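Local atomic coordinates of citrate synthase (Metallosphaera sedula, PDB entry 6ABW), a protein that probably catalyses the condensation of acetyl-CoA with oxaloacetate, with water consumed, to give citrate and CoA in the tricarboxylic acid cycle. Residues A[51-57]-A[186-191]; A[81-87]-A[137-141]; A[104-108]-A[340-344]. One frame throughout, in Å; residues are numbered along the deposited sequence.

Contact 1 (A[51-57]-A[186-191]); sequences VEHTSFE and DAALIL
The carboxylate of Asp186 meets the backbone of Ser55 and Phe56 where the chain turns from one short helix into the next. OD1 accepts the amide N of Phe56 at 2.8 Å, from the syn side and 15° out of the carboxylate plane, in a fairly straight bond. With CG anti to its backbone N (chi1 -173°), Asp186 swings its carboxylate across to this turn. OD2 lies 3.4 Å from Ser55 CA, and two waters link it to Val51 O and Thr54 O. A third water bridges Asp186 OD1 and Glu57 OE1, carboxylate oxygens 4.2 Å apart whose mutual repulsion it would be expected to soften. Glu57 OE2 is held by Phe164 N, outside the two segments. Ser55 is the N-cap residue: its side chain caps a backbone N just past the segment, and OG also bonds Glu58 OE2.

The apolar contacts flank this polar centre. Leu189 CB sits over one face of the Phe56 ring, 3.7 Å from its centroid and 22° off the normal, a CH-pi contact, while CE1 of the ring comes 3.4 Å from Leu189 O. Val51 divides its methyls: CG1 rests 3.6 Å from Ala187 CB, and CG2 meets Ile190 CG2 and Leu191 CD2. Ile190 CD1 packs against the turn, 3.6 Å from Ser55 C.

The whole illustrates how a buried acid on one helix can serve the amino end of another: Asp186 of helix 179-191 takes up an N-H in the first turn of helix 56-65, within the mainly helical architecture of citrate synthase.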
ATOM      1  N   VAL A  51     -23.018   8.235 -18.961  1.00 13.58           N
ATOM      2  CA  VAL A  51     -23.076   9.532 -18.235  1.00 12.54           C
ATOM      3  C   VAL A  51     -24.429  10.186 -18.438  1.00 14.93           C
ATOM      4  O   VAL A  51     -25.055  10.679 -17.486  1.00 14.53           O
ATOM      5  CB  VAL A  51     -21.937  10.497 -18.619  1.00 12.67           C
ATOM      6  CG1 VAL A  51     -22.210  11.921 -18.078  1.00 11.79           C
ATOM      7  CG2 VAL A  51     -20.625  10.017 -18.034  1.00 13.24           C
ATOM      8  N   GLU A  52     -24.888  10.163 -19.681  1.00 16.28           N
ATOM      9  CA  GLU A  52     -26.164  10.839 -20.021  1.00 18.13           C
ATOM     10  C   GLU A  52     -27.391  10.158 -19.382  1.00 17.41           C
ATOM     11  O   GLU A  52     -28.271  10.855 -18.941  1.00 16.35           O
ATOM     12  CB  GLU A  52     -26.331  10.838 -21.515  1.00 22.50           C
ATOM     13  CG  GLU A  52     -27.602  11.509 -22.041  1.00 29.64           C
ATOM     14  CD  GLU A  52     -27.754  13.006 -21.745  1.00 34.78           C
ATOM     15  OE1 GLU A  52     -26.833  13.647 -21.165  1.00 34.78           O
ATOM     16  OE2 GLU A  52     -28.832  13.538 -22.125  1.00 41.54           O
ATOM     17  N   HIS A  53     -27.418   8.836 -19.360  1.00 16.33           N
ATOM     18  CA  HIS A  53     -28.621   8.068 -19.069  1.00 16.65           C
ATOM     19  C   HIS A  53     -28.583   7.269 -17.760  1.00 18.48           C
ATOM     20  O   HIS A  53     -29.606   6.652 -17.399  1.00 19.56           O
ATOM     21  CB  HIS A  53     -28.907   7.128 -20.219  1.00 18.72           C
ATOM     22  CG  HIS A  53     -29.149   7.825 -21.514  1.00 21.24           C
ATOM     23  ND1 HIS A  53     -28.383   7.594 -22.640  1.00 23.60           N
ATOM     24  CD2 HIS A  53     -30.120   8.695 -21.888  1.00 24.02           C
ATOM     25  CE1 HIS A  53     -28.853   8.329 -23.644  1.00 26.51           C
ATOM     26  NE2 HIS A  53     -29.911   9.000 -23.214  1.00 29.48           N
ATOM     27  N   THR A  54     -27.438   7.234 -17.037  1.00 15.79           N
ATOM     28  CA  THR A  54     -27.403   6.486 -15.776  1.00 16.35           C
ATOM     29  C   THR A  54     -26.969   7.403 -14.631  1.00 18.37           C
ATOM     30  O   THR A  54     -27.383   8.523 -14.555  1.00 22.56           O
ATOM     31  CB  THR A  54     -26.653   5.138 -15.850  1.00 16.94           C
ATOM     32  OG1 THR A  54     -25.258   5.360 -15.854  1.00 15.87           O
ATOM     33  CG2 THR A  54     -27.051   4.336 -17.109  1.00 16.29           C
ATOM     34  N   SER A  55     -26.250   6.871 -13.678  1.00 18.50           N
ATOM     35  CA  SER A  55     -25.872   7.592 -12.457  1.00 15.96           C
ATOM     36  C   SER A  55     -24.696   6.800 -11.885  1.00 13.82           C
ATOM     37  O   SER A  55     -24.432   5.657 -12.269  1.00 12.78           O
ATOM     38  CB  SER A  55     -26.976   7.606 -11.423  1.00 18.23           C
ATOM     39  OG  SER A  55     -27.284   6.290 -11.005  1.00 17.70           O
ATOM     40  N   PHE A  56     -23.977   7.404 -10.976  1.00 12.74           N
ATOM     41  CA  PHE A  56     -22.847   6.711 -10.385  1.00 13.08           C
ATOM     42  C   PHE A  56     -23.291   5.421  -9.684  1.00 12.79           C
ATOM     43  O   PHE A  56     -22.658   4.386  -9.840  1.00 11.22           O
ATOM     44  CB  PHE A  56     -22.090   7.629  -9.427  1.00 13.77           C
ATOM     45  CG  PHE A  56     -20.816   7.000  -8.870  1.00 14.11           C
ATOM     46  CD1 PHE A  56     -19.842   6.557  -9.715  1.00 13.92           C
ATOM     47  CD2 PHE A  56     -20.616   6.882  -7.493  1.00 14.32           C
ATOM     48  CE1 PHE A  56     -18.662   6.044  -9.229  1.00 14.45           C
ATOM     49  CE2 PHE A  56     -19.466   6.347  -7.008  1.00 13.85           C
ATOM     50  CZ  PHE A  56     -18.469   5.896  -7.885  1.00 13.88           C
ATOM     51  N   GLU A  57     -24.401   5.467  -8.933  1.00 12.35           N
ATOM     52  CA  GLU A  57     -24.897   4.231  -8.254  1.00 13.03           C
ATOM     53  C   GLU A  57     -25.139   3.093  -9.223  1.00 11.46           C
ATOM     54  O   GLU A  57     -24.775   1.951  -8.993  1.00 11.67           O
ATOM     55  CB  GLU A  57     -26.195   4.495  -7.493  1.00 14.32           C
ATOM     56  CG  GLU A  57     -26.015   5.466  -6.327  1.00 14.53           C
ATOM     57  CD  GLU A  57     -26.364   6.942  -6.605  1.00 15.40           C
ATOM     58  OE1 GLU A  57     -26.021   7.467  -7.692  1.00 16.75           O
ATOM     59  OE2 GLU A  57     -26.887   7.629  -5.693  1.00 17.49           O
ATOM     60  N   ASP A 186     -21.746  13.810 -10.463  1.00 10.22           N
ATOM     61  CA  ASP A 186     -22.107  12.482 -10.823  1.00 11.83           C
ATOM     62  C   ASP A 186     -21.362  12.054 -12.078  1.00 11.44           C
ATOM     63  O   ASP A 186     -20.808  10.901 -12.193  1.00 11.00           O
ATOM     64  CB  ASP A 186     -23.664  12.371 -11.047  1.00 14.52           C
ATOM     65  CG  ASP A 186     -24.090  10.965 -11.258  1.00 18.32           C
ATOM     66  OD1 ASP A 186     -24.042  10.132 -10.274  1.00 19.11           O
ATOM     67  OD2 ASP A 186     -24.411  10.650 -12.439  1.00 19.45           O
ATOM     68  N   ALA A 187     -21.340  12.946 -13.051  1.00 10.62           N
ATOM     69  CA  ALA A 187     -20.597  12.635 -14.282  1.00 10.70           C
ATOM     70  C   ALA A 187     -19.097  12.332 -13.999  1.00  9.93           C
ATOM     71  O   ALA A 187     -18.503  11.394 -14.563  1.00 10.17           O
ATOM     72  CB  ALA A 187     -20.744  13.768 -15.301  1.00 12.11           C
ATOM     73  N   ALA A 188     -18.478  13.191 -13.208  1.00  9.57           N
ATOM     74  CA  ALA A 188     -17.054  13.094 -12.858  1.00  9.54           C
ATOM     75  C   ALA A 188     -16.785  11.770 -12.189  1.00  9.72           C
ATOM     76  O   ALA A 188     -15.808  11.123 -12.478  1.00  9.75           O
ATOM     77  CB  ALA A 188     -16.659  14.229 -11.952  1.00  9.92           C
ATOM     78  N   LEU A 189     -17.666  11.341 -11.290  1.00  8.73           N
ATOM     79  CA  LEU A 189     -17.546  10.040 -10.638  1.00  9.68           C
ATOM     80  C   LEU A 189     -17.620   8.906 -11.590  1.00 10.18           C
ATOM     81  O   LEU A 189     -16.882   7.937 -11.463  1.00 10.26           O
ATOM     82  CB  LEU A 189     -18.611   9.821  -9.598  1.00 10.19           C
ATOM     83  CG  LEU A 189     -18.495  10.737  -8.423  1.00 10.40           C
ATOM     84  CD1 LEU A 189     -19.770  10.780  -7.617  1.00 11.07           C
ATOM     85  CD2 LEU A 189     -17.327  10.224  -7.578  1.00 11.32           C
ATOM     86  N   ILE A 190     -18.496   9.000 -12.582  1.00  9.46           N
ATOM     87  CA  ILE A 190     -18.520   7.931 -13.616  1.00  8.97           C
ATOM     88  C   ILE A 190     -17.279   7.977 -14.512  1.00  9.03           C
ATOM     89  O   ILE A 190     -16.676   6.929 -14.833  1.00  8.63           O
ATOM     90  CB  ILE A 190     -19.796   8.057 -14.492  1.00  9.27           C
ATOM     91  CG1 ILE A 190     -21.067   7.749 -13.634  1.00  9.92           C
ATOM     92  CG2 ILE A 190     -19.719   7.097 -15.681  1.00  9.72           C
ATOM     93  CD1 ILE A 190     -22.353   8.203 -14.288  1.00 11.15           C
ATOM     94  N   LEU A 191     -16.883   9.197 -14.879  1.00  8.79           N
ATOM     95  CA  LEU A 191     -15.823   9.386 -15.874  1.00  9.14           C
ATOM     96  C   LEU A 191     -14.469   8.828 -15.447  1.00  9.60           C
ATOM     97  O   LEU A 191     -13.693   8.325 -16.256  1.00 10.69           O
ATOM     98  CB  LEU A 191     -15.714  10.876 -16.252  1.00  9.43           C
ATOM     99  CG  LEU A 191     -16.814  11.472 -17.156  1.00 10.95           C
ATOM    100  CD1 LEU A 191     -16.845  12.985 -17.239  1.00 11.01           C
ATOM    101  CD2 LEU A 191     -16.739  10.872 -18.566  1.00 11.35           C
TER
HETATM  102  O   HOH W   1     -23.927  11.451 -14.843  1.00 21.71           O
HETATM  103  O   HOH W   2     -26.841  11.059 -13.531  1.00 38.33           O
HETATM  104  O   HOH W   3     -24.747   9.986  -7.670  1.00 15.91           O

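Contact 2 (A[81-87]-A[137-141]); sequences LDEAYEV and ARAST
Arg138, extended from CG to NE, runs alongside Ala84 and gives its carbonyl the NE hydrogen. The bond, 3.0 Å from NE to Ala84 O, arrives in the carbonyl plane on a lone pair, while the oxygen lies 20° out of the guanidinium plane. NH2 donates to a water that donates to Glu83 O and Glu86 O, NH1 bonds Tyr215, and Tyr119 makes a cation-pi contact. The Val87 and Arg138 side chains run past each other in opposite directions, CG1 to CG 3.8 Å. Cut back to an alanine, this position would probably leave Ala84 O without its side-chain donor and the water without its NH2 link, and open a gap beside Val87.

Thr141 OG1, anti to its own carbonyl carbon (chi1 -57°), donates to Tyr85 O at 2.7 Å, tilted 18° from the carbonyl plane. Its methyl meets Val87 tip to tip, CG2 to CG2.

The Tyr85 ring offers its edge to Ala137 O, in plane, 3.3 Å from CD1, and carries Leu81 O over one face. A water joins Tyr85 OH to Ser140 OG, and a glycerol also bonds Tyr85 OH. Ala137 CB packs against Ala84 CB (3.7 Å) and Leu81 CD2 (3.8 Å).

Two side-chain donors of helix 128-151 thus meet successive carbonyls near the C-terminal end of helix 71-84, a helix-to-helix joint away from the acetyl-CoA site.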
ATOM      1  N   LEU A  81     -25.392   1.890   0.652  1.00 14.04           N
ATOM      2  CA  LEU A  81     -24.561   3.096   0.701  1.00 14.21           C
ATOM      3  C   LEU A  81     -24.920   3.970   1.881  1.00 16.01           C
ATOM      4  O   LEU A  81     -24.049   4.371   2.658  1.00 16.82           O
ATOM      5  CB  LEU A  81     -24.663   3.926  -0.582  1.00 14.87           C
ATOM      6  CG  LEU A  81     -24.082   3.278  -1.791  1.00 15.40           C
ATOM      7  CD1 LEU A  81     -24.609   4.005  -3.041  1.00 17.53           C
ATOM      8  CD2 LEU A  81     -22.543   3.374  -1.795  1.00 15.48           C
ATOM      9  N   ASP A  82     -26.233   4.218   2.076  1.00 15.33           N
ATOM     10  CA  ASP A  82     -26.676   5.081   3.169  1.00 17.65           C
ATOM     11  C   ASP A  82     -26.256   4.621   4.545  1.00 16.56           C
ATOM     12  O   ASP A  82     -25.839   5.431   5.342  1.00 15.68           O
ATOM     13  CB  ASP A  82     -28.189   5.241   3.211  1.00 19.37           C
ATOM     14  CG  ASP A  82     -28.715   6.073   2.026  1.00 26.18           C
ATOM     15  OD1 ASP A  82     -27.915   6.828   1.389  1.00 25.72           O
ATOM     16  OD2 ASP A  82     -29.935   5.995   1.719  1.00 28.08           O
ATOM     17  N   GLU A  83     -26.285   3.334   4.755  1.00 17.83           N
ATOM     18  CA  GLU A  83     -25.982   2.848   6.131  1.00 20.35           C
ATOM     19  C   GLU A  83     -24.457   2.796   6.328  1.00 19.15           C
ATOM     20  O   GLU A  83     -24.017   2.780   7.444  1.00 18.60           O
ATOM     21  CB  GLU A  83     -26.692   1.543   6.430  1.00 25.34           C
ATOM     22  CG  GLU A  83     -26.127   0.348   5.756  1.00 34.17           C
ATOM     23  CD  GLU A  83     -26.937  -0.939   5.932  1.00 46.44           C
ATOM     24  OE1 GLU A  83     -26.848  -1.818   5.007  1.00 49.64           O
ATOM     25  OE2 GLU A  83     -27.630  -1.091   6.980  1.00 50.23           O
ATOM     26  N   ALA A  84     -23.683   2.801   5.231  1.00 15.80           N
ATOM     27  CA  ALA A  84     -22.229   2.706   5.322  1.00 14.53           C
ATOM     28  C   ALA A  84     -21.522   4.056   5.525  1.00 13.21           C
ATOM     29  O   ALA A  84     -20.374   4.043   5.897  1.00 13.12           O
ATOM     30  CB  ALA A  84     -21.714   2.005   4.095  1.00 15.13           C
ATOM     31  N   TYR A  85     -22.143   5.196   5.280  1.00 12.34           N
ATOM     32  CA  TYR A  85     -21.428   6.497   5.377  1.00 13.79           C
ATOM     33  C   TYR A  85     -20.774   6.734   6.710  1.00 14.76           C
ATOM     34  O   TYR A  85     -19.686   7.278   6.754  1.00 13.61           O
ATOM     35  CB  TYR A  85     -22.345   7.688   5.107  1.00 13.57           C
ATOM     36  CG  TYR A  85     -22.767   7.779   3.656  1.00 13.19           C
ATOM     37  CD1 TYR A  85     -21.795   7.864   2.639  1.00 12.90           C
ATOM     38  CD2 TYR A  85     -24.102   7.945   3.310  1.00 13.43           C
ATOM     39  CE1 TYR A  85     -22.158   7.948   1.302  1.00 14.03           C
ATOM     40  CE2 TYR A  85     -24.496   8.147   1.988  1.00 13.94           C
ATOM     41  CZ  TYR A  85     -23.529   8.093   0.985  1.00 14.75           C
ATOM     42  OH  TYR A  85     -23.932   8.278  -0.293  1.00 18.08           O
ATOM     43  N   GLU A  86     -21.464   6.385   7.799  1.00 16.14           N
ATOM     44  CA  GLU A  86     -20.985   6.616   9.152  1.00 18.67           C
ATOM     45  C   GLU A  86     -19.764   5.731   9.416  1.00 16.63           C
ATOM     46  O   GLU A  86     -19.762   4.510   9.153  1.00 18.55           O
ATOM     47  CB  GLU A  86     -22.100   6.395  10.267  1.00 24.78           C
ATOM     48  CG  GLU A  86     -22.938   5.092  10.176  1.00 34.57           C
ATOM     49  CD  GLU A  86     -24.422   5.157  10.748  1.00 45.06           C
ATOM     50  OE1 GLU A  86     -24.565   5.481  11.955  1.00 53.53           O
ATOM     51  OE2 GLU A  86     -25.444   4.827  10.017  1.00 41.34           O
ATOM     52  N   VAL A  87     -18.686   6.380   9.862  1.00 17.49           N
ATOM     53  CA  VAL A  87     -17.484   5.670  10.348  1.00 16.55           C
ATOM     54  C   VAL A  87     -17.189   6.056  11.788  1.00 17.43           C
ATOM     55  O   VAL A  87     -17.674   7.052  12.237  1.00 14.58           O
ATOM     56  CB  VAL A  87     -16.264   5.992   9.457  1.00 17.42           C
ATOM     57  CG1 VAL A  87     -16.593   5.496   8.029  1.00 18.50           C
ATOM     58  CG2 VAL A  87     -15.894   7.472   9.445  1.00 17.32           C
ATOM     59  N   ALA A 137     -18.958   4.092  -0.326  1.00  9.71           N
ATOM     60  CA  ALA A 137     -19.562   5.054   0.585  1.00  9.74           C
ATOM     61  C   ALA A 137     -18.654   5.715   1.555  1.00  8.90           C
ATOM     62  O   ALA A 137     -18.693   6.951   1.797  1.00  7.95           O
ATOM     63  CB  ALA A 137     -20.642   4.322   1.382  1.00 10.97           C
ATOM     64  N   ARG A 138     -17.817   4.913   2.164  1.00  8.45           N
ATOM     65  CA  ARG A 138     -16.872   5.425   3.136  1.00  8.87           C
ATOM     66  C   ARG A 138     -15.766   6.296   2.501  1.00  8.63           C
ATOM     67  O   ARG A 138     -15.270   7.196   3.129  1.00  8.84           O
ATOM     68  CB  ARG A 138     -16.317   4.280   3.955  1.00  9.16           C
ATOM     69  CG  ARG A 138     -17.432   3.693   4.833  1.00 10.23           C
ATOM     70  CD  ARG A 138     -17.109   2.359   5.404  1.00 10.24           C
ATOM     71  NE  ARG A 138     -18.258   1.942   6.199  1.00 11.20           N
ATOM     72  CZ  ARG A 138     -18.495   0.711   6.646  1.00 11.10           C
ATOM     73  NH1 ARG A 138     -17.744  -0.315   6.334  1.00 12.31           N
ATOM     74  NH2 ARG A 138     -19.596   0.498   7.395  1.00 12.87           N
ATOM     75  N   ALA A 139     -15.464   6.040   1.226  1.00  8.76           N
ATOM     76  CA  ALA A 139     -14.593   6.929   0.436  1.00  8.50           C
ATOM     77  C   ALA A 139     -15.170   8.314   0.351  1.00  9.22           C
ATOM     78  O   ALA A 139     -14.441   9.293   0.485  1.00  8.23           O
ATOM     79  CB  ALA A 139     -14.280   6.352  -0.935  1.00  8.92           C
ATOM     80  N   SER A 140     -16.492   8.396   0.198  1.00  8.68           N
ATOM     81  CA  SER A 140     -17.195   9.689   0.229  1.00  8.89           C
ATOM     82  C   SER A 140     -16.987  10.409   1.563  1.00  9.01           C
ATOM     83  O   SER A 140     -16.590  11.600   1.609  1.00  9.10           O
ATOM     84  CB  SER A 140     -18.703   9.453  -0.070  1.00  9.56           C
ATOM     85  OG  SER A 140     -19.383  10.665  -0.015  1.00 12.75           O
ATOM     86  N   THR A 141     -17.205   9.692   2.656  1.00  9.75           N
ATOM     87  CA  THR A 141     -16.994  10.267   3.975  1.00 10.54           C
ATOM     88  C   THR A 141     -15.579  10.764   4.209  1.00 10.27           C
ATOM     89  O   THR A 141     -15.360  11.860   4.695  1.00 10.19           O
ATOM     90  CB  THR A 141     -17.366   9.225   5.004  1.00 11.75           C
ATOM     91  OG1 THR A 141     -18.740   8.817   4.784  1.00 12.49           O
ATOM     92  CG2 THR A 141     -17.235   9.780   6.434  1.00 12.53           C
TER
HETATM   93  O   HOH W   4     -21.388   2.533   8.695  1.00 16.81           O
HETATM   94  O   HOH W   5     -21.936  10.400  -0.908  1.00 13.09           O

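Contact 3 (A[104-108]-A[340-344]); sequences AVGMM and YMFTS
Ser344 OG packs against Ala104, Val105 and Met108, one turn of helix 104-119. The hydroxyl oxygen comes 3.3 Å from Ala104 CB, 3.6 Å from Val105 CG2 and 3.6 Å from Met108 SD, with no hydrogen bond across the segments. The torsion of Ser344 (chi1 -70°) puts OG opposite its own carbonyl carbon and points the hydroxyl at helix 104-119. Val105 N is close to it as well, but the angle is poor for a hydrogen bond; that N-H is taken by Asp103 OD1 instead. Small residues on both sides let the chains approach until Val105 CA and Ser344 CA stand 5.4 Å apart.

On one flank Thr343 and Val105 meet obliquely through methyls, CG2 to CG2 at 3.7 Å. Thr343 CG2, anti to the backbone N, faces Val105, while OG1 bonds Glu235 OE1, Gly232 N and a glycerol. On the other flank Met341, its chain folded at chi2 and chi3, brings SD back to 4.1 Å from Ala104 CB. The one hydrogen-bonded link passes through water, which accepts from Ala104 N and donates to Tyr340 O, tying the first turn of one helix to the 3-10 turn leading into the other.

Farther out, the Tyr340 hydroxyl bonds Glu151, and Lys150 makes a cation-pi contact with its ring. The side chain of Thr343 is about 7 Å from the bound acetyl-CoA and about 8 Å from that of Asp325, a predicted active-site residue.

Helix 128-151 packs alongside the junction, with Val143 touching Met108 and Met341 and Val146 touching Ala104, while helix 214-225 adds Leu222 against Met108 and Leu225 against Thr343.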
ATOM      1  N   ALA A 104      -3.424  15.608   0.344  1.00 10.75           N
ATOM      2  CA  ALA A 104      -4.741  15.058   0.575  1.00 11.10           C
ATOM      3  C   ALA A 104      -4.811  13.536   0.302  1.00 10.70           C
ATOM      4  O   ALA A 104      -5.488  12.845   1.003  1.00 10.94           O
ATOM      5  CB  ALA A 104      -5.774  15.818  -0.234  1.00 12.43           C
ATOM      6  N   VAL A 105      -4.099  13.030  -0.709  1.00  9.76           N
ATOM      7  CA  VAL A 105      -4.108  11.623  -0.989  1.00 11.07           C
ATOM      8  C   VAL A 105      -3.483  10.837   0.190  1.00  9.89           C
ATOM      9  O   VAL A 105      -3.968   9.759   0.547  1.00  9.54           O
ATOM     10  CB  VAL A 105      -3.409  11.340  -2.334  1.00 11.19           C
ATOM     11  CG1 VAL A 105      -3.206   9.810  -2.556  1.00 12.44           C
ATOM     12  CG2 VAL A 105      -4.255  11.952  -3.417  1.00 12.61           C
ATOM     13  N   GLY A 106      -2.462  11.418   0.841  1.00 10.51           N
ATOM     14  CA  GLY A 106      -1.819  10.875   2.031  1.00  9.99           C
ATOM     15  C   GLY A 106      -2.775  10.808   3.223  1.00  9.51           C
ATOM     16  O   GLY A 106      -2.795   9.833   3.994  1.00  8.62           O
ATOM     17  N   MET A 107      -3.578  11.845   3.382  1.00  9.22           N
ATOM     18  CA  MET A 107      -4.599  11.811   4.402  1.00  9.42           C
ATOM     19  C   MET A 107      -5.630  10.700   4.132  1.00  9.05           C
ATOM     20  O   MET A 107      -6.066   9.982   5.038  1.00 10.07           O
ATOM     21  CB  MET A 107      -5.259  13.186   4.477  1.00 10.88           C
ATOM     22  CG  MET A 107      -4.278  14.267   4.840  1.00 12.16           C
ATOM     23  SD  MET A 107      -5.021  15.931   4.880  1.00 16.25           S
ATOM     24  CE  MET A 107      -6.147  15.700   6.142  1.00 16.14           C
ATOM     25  N   MET A 108      -6.046  10.542   2.878  1.00  8.54           N
ATOM     26  CA  MET A 108      -6.886   9.428   2.509  1.00  9.56           C
ATOM     27  C   MET A 108      -6.235   8.085   2.829  1.00  9.21           C
ATOM     28  O   MET A 108      -6.903   7.176   3.270  1.00  9.27           O
ATOM     29  CB  MET A 108      -7.242   9.454   1.012  1.00  9.59           C
ATOM     30  CG  MET A 108      -8.038  10.616   0.521  1.00 11.74           C
ATOM     31  SD  MET A 108      -8.446  10.361  -1.256  1.00 13.46           S
ATOM     32  CE  MET A 108      -9.295   8.917  -1.343  1.00 11.40           C
ATOM     33  N   TYR A 340      -5.927  21.476  -4.463  1.00 10.76           N
ATOM     34  CA  TYR A 340      -5.271  20.430  -3.685  1.00 12.06           C
ATOM     35  C   TYR A 340      -6.107  19.152  -3.544  1.00 11.00           C
ATOM     36  O   TYR A 340      -5.591  18.136  -3.061  1.00 11.65           O
ATOM     37  CB  TYR A 340      -4.755  20.902  -2.291  1.00 12.60           C
ATOM     38  CG  TYR A 340      -5.788  21.411  -1.315  1.00 12.99           C
ATOM     39  CD1 TYR A 340      -6.714  20.559  -0.742  1.00 14.24           C
ATOM     40  CD2 TYR A 340      -5.803  22.767  -0.914  1.00 16.16           C
ATOM     41  CE1 TYR A 340      -7.642  21.003   0.180  1.00 15.71           C
ATOM     42  CE2 TYR A 340      -6.755  23.222  -0.011  1.00 16.22           C
ATOM     43  CZ  TYR A 340      -7.645  22.348   0.546  1.00 16.09           C
ATOM     44  OH  TYR A 340      -8.599  22.776   1.441  1.00 18.29           O
ATOM     45  N   MET A 341      -7.374  19.204  -3.879  1.00 10.14           N
ATOM     46  CA  MET A 341      -8.260  18.080  -3.771  1.00 10.18           C
ATOM     47  C   MET A 341      -8.350  17.312  -5.074  1.00  8.81           C
ATOM     48  O   MET A 341      -9.001  16.272  -5.044  1.00  8.39           O
ATOM     49  CB  MET A 341      -9.700  18.491  -3.393  1.00 10.59           C
ATOM     50  CG  MET A 341      -9.865  18.991  -1.951  1.00 12.01           C
ATOM     51  SD  MET A 341      -9.340  17.838  -0.699  1.00 13.07           S
ATOM     52  CE  MET A 341     -10.476  16.496  -0.929  1.00 13.56           C
ATOM     53  N   PHE A 342      -7.779  17.756  -6.211  1.00  8.21           N
ATOM     54  CA  PHE A 342      -8.192  17.121  -7.452  1.00  8.52           C
ATOM     55  C   PHE A 342      -7.851  15.610  -7.601  1.00  8.57           C
ATOM     56  O   PHE A 342      -8.674  14.826  -8.063  1.00  8.12           O
ATOM     57  CB  PHE A 342      -7.678  17.888  -8.656  1.00  8.70           C
ATOM     58  CG  PHE A 342      -8.207  19.303  -8.836  1.00  9.07           C
ATOM     59  CD1 PHE A 342      -9.238  19.802  -8.115  1.00  9.69           C
ATOM     60  CD2 PHE A 342      -7.629  20.083  -9.840  1.00 10.34           C
ATOM     61  CE1 PHE A 342      -9.662  21.130  -8.347  1.00 10.70           C
ATOM     62  CE2 PHE A 342      -8.033  21.367 -10.102  1.00  9.82           C
ATOM     63  CZ  PHE A 342      -9.073  21.897  -9.341  1.00  9.48           C
ATOM     64  N   THR A 343      -6.652  15.228  -7.184  1.00  8.96           N
ATOM     65  CA  THR A 343      -6.279  13.834  -7.250  1.00  9.67           C
ATOM     66  C   THR A 343      -7.110  12.983  -6.251  1.00  9.20           C
ATOM     67  O   THR A 343      -7.359  11.820  -6.521  1.00  9.36           O
ATOM     68  CB  THR A 343      -4.755  13.646  -7.114  1.00 10.80           C
ATOM     69  OG1 THR A 343      -4.167  14.231  -8.301  1.00 13.76           O
ATOM     70  CG2 THR A 343      -4.378  12.167  -7.090  1.00 10.18           C
ATOM     71  N   SER A 344      -7.473  13.549  -5.088  1.00  9.14           N
ATOM     72  CA  SER A 344      -8.355  12.879  -4.133  1.00  8.98           C
ATOM     73  C   SER A 344      -9.746  12.627  -4.716  1.00  8.62           C
ATOM     74  O   SER A 344     -10.374  11.582  -4.433  1.00  8.80           O
ATOM     75  CB  SER A 344      -8.451  13.672  -2.803  1.00  9.72           C
ATOM     76  OG  SER A 344      -7.225  13.587  -2.137  1.00 11.70           O
TER
HETATM   77  O   HOH W   6      -3.257  17.711  -1.600  1.00 12.84           O

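Overall arrangement
All three contacts are largely buried and helical, yet their distance from the chain centre differs: contact 3 lies about 10 Å from it, contact 1 about 14 Å and contact 2 about 17 Å, centre to centre. Contact 2 alone includes an exposed touching residue, Glu86. The innermost has no direct hydrogen bond, relying on close apposition and one water, whereas the two farther out meet backbone groups at helix ends with side chains, an acid at an amino end in contact 1 and donors near a carboxyl end in contact 2. Contacts 1 and 2 touch through Glu57 CG and Leu81 CD1, on successive helices. Helix 128-151 forms half of contact 2 and also flanks contact 3.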